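Local atomic coordinates of pngf-ii (PDB entry 4R4X), a protein that probably removes N-linked glycans from glycoproteins, as a bacterial peptide:N-glycosidase of the PNGase F family. Residues T248-Y262 with L289-F303. Numbering follows the deposited sequence.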
loop_
_atom_site.group_PDB
_atom_site.type_symbol
_atom_site.label_atom_id
_atom_site.label_comp_id
_atom_site.label_asym_id
_atom_site.label_seq_id
_atom_site.Cartn_x
_atom_site.Cartn_y
_atom_site.Cartn_z
ATOM N N THR A 248 7.112 20.555 0.883
ATOM C CA THR A 248 6.807 19.712 2.002
ATOM C C THR A 248 5.377 19.245 1.845
ATOM O O THR A 248 4.475 20.058 1.541
ATOM C CB THR A 248 6.958 20.500 3.313
ATOM O OG1 THR A 248 8.298 21.019 3.399
ATOM C CG2 THR A 248 6.674 19.607 4.502
ATOM N N GLY A 249 5.212 17.941 1.995
ATOM C CA GLY A 249 3.935 17.261 1.969
ATOM C C GLY A 249 3.687 16.362 3.186
ATOM O O GLY A 249 4.614 15.853 3.842
ATOM N N ASP A 250 2.410 16.178 3.489
ATOM C CA ASP A 250 1.981 15.244 4.525
ATOM C C ASP A 250 0.665 14.638 4.099
ATOM O O ASP A 250 -0.203 15.334 3.572
ATOM C CB ASP A 250 1.712 15.977 5.848
ATOM C CG ASP A 250 2.783 15.752 6.907
ATOM O OD1 ASP A 250 3.651 14.863 6.783
ATOM O OD2 ASP A 250 2.743 16.487 7.911
ATOM N N VAL A 251 0.517 13.353 4.359
ATOM C CA VAL A 251 -0.777 12.705 4.457
ATOM C C VAL A 251 -0.980 12.517 5.950
ATOM O O VAL A 251 -0.101 11.978 6.652
ATOM C CB VAL A 251 -0.806 11.359 3.742
ATOM C CG1 VAL A 251 -2.174 10.715 3.877
ATOM C CG2 VAL A 251 -0.430 11.538 2.280
ATOM N N PHE A 252 -2.111 13.010 6.439
ATOM C CA PHE A 252 -2.361 13.088 7.865
ATOM C C PHE A 252 -3.766 12.637 8.192
ATOM O O PHE A 252 -4.640 12.605 7.322
ATOM C CB PHE A 252 -2.125 14.513 8.395
ATOM C CG PHE A 252 -3.035 15.563 7.814
ATOM C CD1 PHE A 252 -2.699 16.231 6.653
ATOM C CD2 PHE A 252 -4.231 15.893 8.447
ATOM C CE1 PHE A 252 -3.543 17.199 6.108
ATOM C CE2 PHE A 252 -5.065 16.873 7.927
ATOM C CZ PHE A 252 -4.731 17.518 6.736
ATOM N N ILE A 253 -3.945 12.235 9.438
ATOM C CA ILE A 253 -5.261 12.015 10.021
ATOM C C ILE A 253 -5.397 12.911 11.247
ATOM O O ILE A 253 -4.393 13.378 11.820
ATOM C CB ILE A 253 -5.541 10.532 10.375
ATOM C CG1 ILE A 253 -4.525 9.997 11.377
ATOM C CG2 ILE A 253 -5.521 9.667 9.113
ATOM C CD1 ILE A 253 -4.830 8.623 11.927
ATOM N N ILE A 254 -6.646 13.151 11.660
ATOM C CA ILE A 254 -6.916 14.055 12.754
ATOM C C ILE A 254 -7.520 13.273 13.929
ATOM O O ILE A 254 -8.703 12.890 13.880
ATOM C CB ILE A 254 -7.856 15.201 12.315
ATOM C CG1 ILE A 254 -7.200 16.017 11.203
ATOM C CG2 ILE A 254 -8.172 16.105 13.504
ATOM C CD1 ILE A 254 -8.081 17.057 10.566
ATOM N N PRO A 255 -6.731 13.025 14.988
ATOM C CA PRO A 255 -7.372 12.390 16.169
ATOM C C PRO A 255 -8.337 13.336 16.890
ATOM O O PRO A 255 -7.971 14.462 17.230
ATOM C CB PRO A 255 -6.194 12.034 17.080
ATOM C CG PRO A 255 -4.973 12.199 16.231
ATOM C CD PRO A 255 -5.294 13.232 15.201
ATOM N N GLN A 256 -9.552 12.859 17.121
ATOM C CA GLN A 256 -10.626 13.679 17.681
ATOM C C GLN A 256 -11.100 13.161 19.041
ATOM O O GLN A 256 -12.216 13.493 19.483
ATOM C CB GLN A 256 -11.784 13.738 16.692
ATOM C CG GLN A 256 -11.473 14.587 15.465
ATOM C CD GLN A 256 -12.698 14.788 14.590
ATOM O OE1 GLN A 256 -13.319 15.854 14.601
ATOM N NE2 GLN A 256 -13.071 13.758 13.866
ATOM N N GLU A 257 -10.248 12.382 19.707
ATOM C CA GLU A 257 -10.567 11.796 21.020
ATOM C C GLU A 257 -10.658 12.816 22.162
ATOM O O GLU A 257 -11.245 12.519 23.187
ATOM C CB GLU A 257 -9.555 10.722 21.416
ATOM C CG GLU A 257 -9.662 9.410 20.648
ATOM C CD GLU A 257 -9.182 9.502 19.193
ATOM O OE1 GLU A 257 -9.726 8.772 18.331
ATOM O OE2 GLU A 257 -8.288 10.325 18.896
ATOM N N ARG A 258 -10.064 13.992 22.022
ATOM C CA ARG A 258 -10.160 15.013 23.063
ATOM C C ARG A 258 -11.028 16.162 22.599
ATOM O O ARG A 258 -11.455 16.188 21.435
ATOM C CB ARG A 258 -8.758 15.443 23.493
ATOM C CG ARG A 258 -8.037 14.273 24.140
ATOM C CD ARG A 258 -6.721 14.622 24.790
ATOM N NE ARG A 258 -6.070 13.398 25.266
ATOM C CZ ARG A 258 -5.045 13.351 26.114
ATOM N NH1 ARG A 258 -4.480 14.450 26.577
ATOM N NH2 ARG A 258 -4.568 12.180 26.494
ATOM N N ALA A 259 -11.310 17.103 23.503
ATOM C CA ALA A 259 -12.271 18.185 23.225
ATOM C C ALA A 259 -11.907 19.049 22.011
ATOM O O ALA A 259 -12.782 19.409 21.249
ATOM C CB ALA A 259 -12.428 19.086 24.453
ATOM N N ILE A 260 -10.625 19.383 21.874
ATOM C CA ILE A 260 -10.082 20.146 20.759
ATOM C C ILE A 260 -9.238 19.217 19.852
ATOM O O ILE A 260 -8.594 18.314 20.341
ATOM C CB ILE A 260 -9.154 21.277 21.249
ATOM C CG1 ILE A 260 -9.805 22.106 22.355
ATOM C CG2 ILE A 260 -8.772 22.211 20.099
ATOM C CD1 ILE A 260 -8.833 23.050 23.047
ATOM N N SER A 261 -9.272 19.446 18.540
ATOM C CA SER A 261 -8.420 18.726 17.603
ATOM C C SER A 261 -7.858 19.707 16.589
ATOM O O SER A 261 -8.243 20.867 16.529
ATOM C CB SER A 261 -9.215 17.662 16.830
ATOM O OG SER A 261 -10.017 18.276 15.839
ATOM N N TYR A 262 -6.984 19.212 15.728
ATOM C CA TYR A 262 -6.470 20.056 14.673
ATOM C C TYR A 262 -7.593 20.542 13.757
ATOM O O TYR A 262 -7.471 21.617 13.153
ATOM C CB TYR A 262 -5.416 19.288 13.894
ATOM C CG TYR A 262 -4.416 20.122 13.138
ATOM C CD1 TYR A 262 -3.466 20.881 13.795
ATOM C CD2 TYR A 262 -4.369 20.076 11.768
ATOM C CE1 TYR A 262 -2.514 21.612 13.084
ATOM C CE2 TYR A 262 -3.440 20.797 11.044
ATOM C CZ TYR A 262 -2.498 21.553 11.705
ATOM O OH TYR A 262 -1.558 22.246 10.977
ATOM N N LEU A 289 0.380 17.744 22.717
ATOM C CA LEU A 289 -0.785 17.230 23.391
ATOM C C LEU A 289 -1.015 18.064 24.662
ATOM O O LEU A 289 -0.056 18.507 25.293
ATOM C CB LEU A 289 -0.569 15.748 23.722
ATOM C CG LEU A 289 -1.388 14.995 24.759
ATOM C CD1 LEU A 289 -1.139 13.510 24.553
ATOM C CD2 LEU A 289 -1.033 15.410 26.173
ATOM N N THR A 290 -2.283 18.338 24.966
ATOM C CA THR A 290 -2.655 18.894 26.271
ATOM C C THR A 290 -3.840 18.049 26.799
ATOM O O THR A 290 -4.362 17.197 26.093
ATOM C CB THR A 290 -3.055 20.381 26.184
ATOM O OG1 THR A 290 -4.381 20.479 25.691
ATOM C CG2 THR A 290 -2.132 21.201 25.294
ATOM N N PRO A 291 -4.284 18.302 28.033
ATOM C CA PRO A 291 -5.438 17.558 28.517
ATOM C C PRO A 291 -6.677 17.682 27.627
ATOM O O PRO A 291 -7.514 16.790 27.632
ATOM C CB PRO A 291 -5.687 18.181 29.906
ATOM C CG PRO A 291 -4.346 18.659 30.343
ATOM C CD PRO A 291 -3.738 19.204 29.069
ATOM N N ASP A 292 -6.774 18.775 26.869
ATOM C CA ASP A 292 -7.935 19.069 26.038
ATOM C C ASP A 292 -7.692 18.891 24.533
ATOM O O ASP A 292 -8.601 19.127 23.733
ATOM C CB ASP A 292 -8.375 20.521 26.285
ATOM C CG ASP A 292 -8.374 20.880 27.766
ATOM O OD1 ASP A 292 -9.180 20.281 28.491
ATOM O OD2 ASP A 292 -7.538 21.709 28.202
ATOM N N TYR A 293 -6.488 18.455 24.144
ATOM C CA TYR A 293 -6.106 18.525 22.731
ATOM C C TYR A 293 -5.099 17.444 22.369
ATOM O O TYR A 293 -4.180 17.147 23.147
ATOM C CB TYR A 293 -5.518 19.919 22.436
ATOM C CG TYR A 293 -4.894 20.077 21.066
ATOM C CD1 TYR A 293 -5.673 20.327 19.958
ATOM C CD2 TYR A 293 -3.513 19.945 20.888
ATOM C CE1 TYR A 293 -5.107 20.437 18.700
ATOM C CE2 TYR A 293 -2.934 20.075 19.645
ATOM C CZ TYR A 293 -3.742 20.323 18.556
ATOM O OH TYR A 293 -3.200 20.466 17.320
ATOM N N LEU A 294 -5.294 16.874 21.173
ATOM C CA LEU A 294 -4.307 16.030 20.511
ATOM C C LEU A 294 -3.853 16.662 19.189
ATOM O O LEU A 294 -4.676 17.189 18.432
ATOM C CB LEU A 294 -4.894 14.667 20.191
ATOM C CG LEU A 294 -5.269 13.823 21.397
ATOM C CD1 LEU A 294 -5.973 12.577 20.910
ATOM C CD2 LEU A 294 -4.079 13.499 22.284
ATOM N N PRO A 295 -2.543 16.596 18.902
ATOM C CA PRO A 295 -2.030 17.097 17.629
ATOM C C PRO A 295 -2.346 16.104 16.518
ATOM O O PRO A 295 -2.682 14.964 16.812
ATOM C CB PRO A 295 -0.515 17.200 17.879
ATOM C CG PRO A 295 -0.230 16.183 18.933
ATOM C CD PRO A 295 -1.475 16.044 19.758
ATOM N N PHE A 296 -2.254 16.510 15.251
ATOM C CA PHE A 296 -2.545 15.564 14.179
ATOM C C PHE A 296 -1.433 14.504 14.032
ATOM O O PHE A 296 -0.312 14.677 14.549
ATOM C CB PHE A 296 -2.867 16.271 12.854
ATOM C CG PHE A 296 -1.691 16.857 12.141
ATOM C CD1 PHE A 296 -0.988 16.109 11.204
ATOM C CD2 PHE A 296 -1.299 18.171 12.368
ATOM C CE1 PHE A 296 0.090 16.650 10.525
ATOM C CE2 PHE A 296 -0.230 18.732 11.678
ATOM C CZ PHE A 296 0.469 17.968 10.747
ATOM N N ILE A 297 -1.786 13.398 13.381
ATOM C CA ILE A 297 -0.856 12.304 13.092
ATOM C C ILE A 297 -0.502 12.331 11.614
ATOM O O ILE A 297 -1.408 12.338 10.736
ATOM C CB ILE A 297 -1.473 10.968 13.482
ATOM C CG1 ILE A 297 -1.543 10.899 15.015
ATOM C CG2 ILE A 297 -0.706 9.747 12.936
ATOM C CD1 ILE A 297 -2.260 9.690 15.511
ATOM N N GLU A 298 0.803 12.317 11.350
ATOM C CA GLU A 298 1.335 12.162 9.983
ATOM C C GLU A 298 1.348 10.697 9.571
ATOM O O GLU A 298 2.131 9.895 10.116
ATOM C CB GLU A 298 2.773 12.684 9.902
ATOM C CG GLU A 298 2.918 14.101 10.314
ATOM C CD GLU A 298 4.345 14.602 10.255
ATOM O OE1 GLU A 298 5.262 13.912 10.756
ATOM O OE2 GLU A 298 4.545 15.703 9.714
ATOM N N LEU A 299 0.475 10.299 8.650
ATOM C CA LEU A 299 0.585 8.936 8.097
ATOM C C LEU A 299 1.880 8.778 7.300
ATOM O O LEU A 299 2.538 7.750 7.397
ATOM C CB LEU A 299 -0.591 8.592 7.183
ATOM C CG LEU A 299 -1.996 8.619 7.776
ATOM C CD1 LEU A 299 -2.971 7.996 6.766
ATOM C CD2 LEU A 299 -2.034 7.848 9.107
HETATM N N MSE A 300 2.232 9.806 6.533
HETATM C CA MSE A 300 3.369 9.767 5.590
HETATM C C MSE A 300 3.853 11.178 5.396
HETATM O O MSE A 300 3.080 12.041 5.007
HETATM C CB MSE A 300 2.934 9.200 4.221
HETATM C CG MSE A 300 4.026 9.255 3.141
HETATM SE SE MSE A 300 3.283 9.427 1.310
HETATM C CE MSE A 300 1.754 8.200 1.461
ATOM N N ARG A 301 5.138 11.432 5.674
ATOM C CA ARG A 301 5.781 12.695 5.371
ATOM C C ARG A 301 6.556 12.490 4.077
ATOM O O ARG A 301 7.324 11.517 3.950
ATOM C CB ARG A 301 6.720 13.125 6.514
ATOM C CG ARG A 301 7.635 14.314 6.201
ATOM C CD ARG A 301 7.265 15.628 6.861
ATOM N NE ARG A 301 7.045 15.529 8.306
ATOM C CZ ARG A 301 7.946 15.679 9.283
ATOM N NH1 ARG A 301 9.226 15.930 9.038
ATOM N NH2 ARG A 301 7.554 15.529 10.551
ATOM N N PHE A 302 6.319 13.370 3.098
ATOM C CA PHE A 302 6.935 13.236 1.787
ATOM C C PHE A 302 7.327 14.605 1.261
ATOM O O PHE A 302 6.849 15.647 1.741
ATOM C CB PHE A 302 6.020 12.498 0.778
ATOM C CG PHE A 302 4.771 13.259 0.390
ATOM C CD1 PHE A 302 3.631 13.231 1.201
ATOM C CD2 PHE A 302 4.716 13.991 -0.800
ATOM C CE1 PHE A 302 2.487 13.939 0.851
ATOM C CE2 PHE A 302 3.569 14.706 -1.154
ATOM C CZ PHE A 302 2.451 14.679 -0.334
ATOM N N PHE A 303 8.215 14.604 0.273
ATOM C CA PHE A 303 8.619 15.841 -0.356
ATOM C C PHE A 303 8.422 15.709 -1.839
ATOM O O PHE A 303 8.841 14.718 -2.417
ATOM C CB PHE A 303 10.050 16.158 0.029
ATOM C CG PHE A 303 10.176 16.484 1.480
ATOM C CD1 PHE A 303 10.265 15.472 2.415
ATOM C CD2 PHE A 303 10.038 17.789 1.908
ATOM C CE1 PHE A 303 10.266 15.750 3.776
ATOM C CE2 PHE A 303 10.077 18.090 3.268
ATOM C CZ PHE A 303 10.164 17.064 4.207
HETATM O O HOH W 1 -6.056 16.478 16.151
HETATM O O HOH W 2 -10.468 16.613 26.214
#
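Asp250 and Glu298 project from neighbouring antiparallel strands and bring Asp250 OD2 to 2.7 Å from Glu298 OE2, their carboxylate planes turned 80° apart. Arg301 serves both acids: it grips Glu298 side-on through NE and NH2, where Arg301 NH2 donates to Glu298 OE1 at 2.8 Å, on its syn lone pair, and it makes a long salt bridge to Asp250 OD1. The Phe296 ring turns its edge to Asp250 OD2, while its CD2 sits over the centre of the Tyr262 ring. Phe296 CG, held between its backbone N and carbonyl carbon (chi1 75°), helps bring the ring there, and Phe252 CB packs 3.4 Å from Phe296 CD1.

A classic beta bulge lets Glu298 and Arg301, three residues apart, lie on the same face of the sheet as Asp250: Leu299 and Met300 both face Val251, whose O takes a bond from Met300 N and a weak one from Leu299 N. Further along the strands, Phe302 lays its ring over Gly249, and Gly249 CA lies 3.8 Å from the centroid of the Phe302 ring in a CH-pi contact. In the loops, Arg258 NH1 donates to Thr290 O at 2.8 Å, and a water links Tyr262 N to Pro255 O and Leu294 O.

Thr386 also binds Glu298. On strand 527-537 of the same antiparallel sheet, Ser531 bonds Glu298 and Asn529 O accepts a hydrogen bond from Arg301 NH1; the buried acids and arginine probably stabilise one another's charge distribution.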